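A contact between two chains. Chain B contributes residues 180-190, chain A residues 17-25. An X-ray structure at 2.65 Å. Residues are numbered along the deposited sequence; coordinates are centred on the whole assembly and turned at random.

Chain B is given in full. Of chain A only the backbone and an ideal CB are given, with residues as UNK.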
# COMPACT_ATOMS: atom_id res chain seq x y z
N THR B 180 12.41 -2.01 3.72
CA THR B 180 13.61 -1.19 3.61
C THR B 180 13.87 -0.88 2.14
O THR B 180 14.63 0.04 1.82
CB THR B 180 14.84 -1.86 4.25
OG1 THR B 180 15.26 -2.98 3.46
CG2 THR B 180 14.52 -2.33 5.66
N LEU B 181 13.24 -1.63 1.25
CA LEU B 181 13.34 -1.38 -0.19
C LEU B 181 12.68 -0.06 -0.56
O LEU B 181 11.62 0.28 -0.05
CB LEU B 181 12.68 -2.51 -0.99
CG LEU B 181 13.36 -3.88 -1.07
CD1 LEU B 181 12.48 -4.84 -1.85
CD2 LEU B 181 14.73 -3.76 -1.70
N HIS B 182 13.32 0.67 -1.47
CA HIS B 182 12.72 1.88 -2.01
C HIS B 182 11.88 1.54 -3.23
O HIS B 182 12.17 0.60 -3.95
CB HIS B 182 13.80 2.89 -2.40
CG HIS B 182 14.46 3.55 -1.23
ND1 HIS B 182 14.29 4.89 -0.95
CD2 HIS B 182 15.27 3.07 -0.27
CE1 HIS B 182 14.98 5.20 0.13
NE2 HIS B 182 15.59 4.11 0.57
N VAL B 183 10.82 2.31 -3.44
CA VAL B 183 10.05 2.22 -4.66
C VAL B 183 10.99 2.56 -5.81
O VAL B 183 11.99 3.26 -5.60
CB VAL B 183 8.85 3.20 -4.64
CG1 VAL B 183 7.97 3.01 -5.85
CG2 VAL B 183 8.04 2.98 -3.38
N VAL B 184 10.70 2.06 -7.00
CA VAL B 184 11.55 2.32 -8.17
C VAL B 184 11.84 3.81 -8.31
O VAL B 184 10.94 4.64 -8.21
CB VAL B 184 10.93 1.75 -9.46
CG1 VAL B 184 10.87 0.24 -9.39
CG2 VAL B 184 9.55 2.32 -9.68
N ASN B 185 13.11 4.13 -8.52
CA ASN B 185 13.56 5.51 -8.50
C ASN B 185 14.63 5.75 -9.55
O ASN B 185 15.06 4.83 -10.24
CB ASN B 185 14.10 5.86 -7.11
CG ASN B 185 15.16 4.89 -6.65
OD1 ASN B 185 16.35 5.11 -6.85
ND2 ASN B 185 14.74 3.80 -6.01
N ASP B 186 15.05 7.01 -9.66
CA ASP B 186 16.06 7.38 -10.65
C ASP B 186 17.37 7.79 -9.99
O ASP B 186 18.21 8.44 -10.62
CB ASP B 186 15.53 8.52 -11.54
CG ASP B 186 15.28 9.80 -10.77
OD1 ASP B 186 15.11 9.74 -9.53
OD2 ASP B 186 15.25 10.88 -11.40
N HIS B 187 17.54 7.42 -8.73
CA HIS B 187 18.76 7.76 -8.00
C HIS B 187 19.42 6.58 -7.28
O HIS B 187 19.74 6.66 -6.10
CB HIS B 187 18.53 8.93 -7.04
CG HIS B 187 17.27 8.83 -6.25
ND1 HIS B 187 16.03 9.12 -6.77
CD2 HIS B 187 17.06 8.48 -4.95
CE1 HIS B 187 15.11 8.95 -5.84
NE2 HIS B 187 15.70 8.56 -4.73
N GLY B 188 19.61 5.49 -8.02
CA GLY B 188 20.42 4.36 -7.59
C GLY B 188 20.12 3.77 -6.23
O GLY B 188 21.03 3.49 -5.45
N LYS B 189 18.84 3.57 -5.93
CA LYS B 189 18.45 2.95 -4.68
C LYS B 189 17.86 1.56 -4.92
O LYS B 189 17.09 1.37 -5.87
CB LYS B 189 17.46 3.83 -3.93
CG LYS B 189 18.11 5.04 -3.28
CD LYS B 189 17.09 5.91 -2.56
CE LYS B 189 17.79 6.89 -1.64
NZ LYS B 189 18.87 7.65 -2.33
N PRO B 190 18.24 0.59 -4.08
CA PRO B 190 17.80 -0.80 -4.17
C PRO B 190 16.29 -0.91 -4.15
O PRO B 190 15.67 -0.74 -3.10
CB PRO B 190 18.40 -1.44 -2.92
CG PRO B 190 19.58 -0.60 -2.60
CD PRO B 190 19.17 0.80 -2.96
N UNK A 17 19.64 -10.93 -3.05
CA UNK A 17 20.49 -9.78 -3.30
C UNK A 17 19.68 -8.54 -3.65
O UNK A 17 18.72 -8.61 -4.42
CB UNK A 17 21.48 -10.09 -4.43
N UNK A 18 20.06 -7.41 -3.07
CA UNK A 18 19.41 -6.15 -3.39
C UNK A 18 19.79 -5.72 -4.80
O UNK A 18 20.96 -5.80 -5.20
CB UNK A 18 19.79 -5.07 -2.37
N UNK A 19 18.81 -5.26 -5.56
CA UNK A 19 19.00 -5.00 -6.98
C UNK A 19 18.38 -3.68 -7.43
O UNK A 19 17.25 -3.35 -7.06
CB UNK A 19 18.41 -6.15 -7.80
N UNK A 20 19.14 -2.93 -8.22
CA UNK A 20 18.65 -1.68 -8.78
C UNK A 20 18.27 -1.89 -10.24
O UNK A 20 18.35 -0.97 -11.05
CB UNK A 20 19.70 -0.57 -8.65
N UNK A 21 17.85 -3.11 -10.56
CA UNK A 21 17.57 -3.49 -11.94
C UNK A 21 16.48 -2.64 -12.59
O UNK A 21 16.50 -2.41 -13.79
CB UNK A 21 17.16 -4.96 -11.99
N UNK A 22 15.53 -2.19 -11.78
CA UNK A 22 14.43 -1.39 -12.30
C UNK A 22 14.58 0.08 -11.92
O UNK A 22 13.66 0.68 -11.38
CB UNK A 22 13.09 -1.93 -11.79
N UNK A 23 15.74 0.64 -12.22
CA UNK A 23 15.98 2.05 -11.95
C UNK A 23 15.50 2.91 -13.11
O UNK A 23 15.63 2.54 -14.28
CB UNK A 23 17.47 2.30 -11.68
N UNK A 24 14.92 4.07 -12.79
CA UNK A 24 14.41 4.98 -13.80
C UNK A 24 15.53 5.82 -14.42
O UNK A 24 16.43 6.28 -13.72
CB UNK A 24 13.34 5.89 -13.19
N UNK A 25 15.47 6.02 -15.75
CA UNK A 25 16.47 6.79 -16.49
C UNK A 25 16.03 8.24 -16.68
O UNK A 25 16.84 9.05 -17.13
CB UNK A 25 16.74 6.14 -17.85

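Position 17 of chain A lies in a strand, and its CB has nothing of chain B within 5.5 Å. Chain B imposes no demand, so almost any residue would serve; the deposited one is E17(A), whose side chain does not reach chain B.

At position 18 the CB points toward chain B, 3.9 Å from CB of P190(B) and 5.3 Å from CD2 of L181(B). Two apolar groups within reach call for a hydrocarbon: leucine, isoleucine, valine or methionine would suit. The residue is L18(A), whose CD2 reaches CD2 of L181(B) at 3.7 Å, so that one side chain touches both apolar groups.

Position 19 points away and is free of side-chain demands from chain B. S19(A) stands here, its OG accepting a hydrogen bond from the backbone N of position 21 at 3.0 Å.

The CB at position 20 points sideways, 4.3 Å from O of K189(B) and 4.9 Å from CA of P190(B). With backbone to lie against and no deep pocket, a small or branched side chain is enough: alanine, serine, valine or threonine. T20(A) lays its methyl CG2 on this surface, 3.5 Å from O of K189(B) and 3.6 Å from N of P190(B).

Position 21 is out of reach of chain B, which leaves its choice open; it is R21(A).

Position 22 has its CB 3.9 Å from CG1 of V184(B), an apolar neighbour, although the bond points sideways. Aliphatic or aromatic residues fit. Y22(A) keeps its CB against that methyl while its ring leads away. Its backbone O accepts from a water that in turn accepts from N of N185(B), at 3.0 and 3.1 Å respectively, a bridge independent of the side chain.

At position 23 the CB points sideways, 3.8 Å from O of N185(B) and 5.3 Å from N of G188(B). A side chain reaching both needs an amide, asparagine or perhaps glutamine; serine or threonine could answer only the nearer O. N23(A) is deposited, its end turning nearer to chain B; its amide is probably turned over in the model, so its individual pairings remain open.

Position 24 points toward chain B, with CB 3.8 Å from CB of D186(B). Its backbone N donates to O of N185(B) at 2.7 Å and 167°, a nearly straight bond that any residue except proline could make. The CB contact is open to many residue types; L24(A) makes it with its CB, and chain B's stretch does not single out leucine.

Position 25 points away and asks little; P25(A) is poorly ordered.

Chain A (17-25) ELSTRYNLP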
# COMPACT_ATOMS: atom_id res chain seq x y z
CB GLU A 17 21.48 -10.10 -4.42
CG GLU A 17 20.82 -10.62 -5.69
CD GLU A 17 21.83 -10.96 -6.78
OE1 GLU A 17 23.04 -10.99 -6.49
OE2 GLU A 17 21.40 -11.20 -7.93
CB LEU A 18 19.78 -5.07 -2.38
CG LEU A 18 19.35 -5.34 -0.94
CD1 LEU A 18 19.80 -4.21 -0.04
CD2 LEU A 18 17.84 -5.52 -0.87
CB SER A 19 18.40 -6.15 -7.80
OG SER A 19 18.12 -5.74 -9.12
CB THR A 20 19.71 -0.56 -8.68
OG1 THR A 20 20.95 -1.04 -9.21
CG2 THR A 20 19.91 -0.16 -7.23
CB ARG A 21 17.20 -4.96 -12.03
CG ARG A 21 17.18 -5.49 -13.44
CD ARG A 21 16.88 -6.97 -13.48
NE ARG A 21 15.54 -7.25 -12.97
CZ ARG A 21 14.86 -8.35 -13.26
NH1 ARG A 21 15.39 -9.27 -14.06
NH2 ARG A 21 13.65 -8.54 -12.75
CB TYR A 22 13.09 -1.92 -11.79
CG TYR A 22 12.74 -3.30 -12.31
CD1 TYR A 22 12.43 -3.51 -13.64
CD2 TYR A 22 12.71 -4.39 -11.45
CE1 TYR A 22 12.10 -4.77 -14.11
CE2 TYR A 22 12.39 -5.65 -11.91
CZ TYR A 22 12.08 -5.83 -13.24
OH TYR A 22 11.76 -7.09 -13.69
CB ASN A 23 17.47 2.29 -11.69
CG ASN A 23 17.71 3.24 -10.53
OD1 ASN A 23 17.43 2.91 -9.38
ND2 ASN A 23 18.26 4.42 -10.83
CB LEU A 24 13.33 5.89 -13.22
CG LEU A 24 11.98 5.22 -13.02
CD1 LEU A 24 10.96 6.20 -12.46
CD2 LEU A 24 11.49 4.64 -14.34
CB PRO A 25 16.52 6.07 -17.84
CG PRO A 25 15.18 5.34 -17.96
CD PRO A 25 14.45 5.46 -16.65
O HOH W 1 14.92 1.70 -8.90
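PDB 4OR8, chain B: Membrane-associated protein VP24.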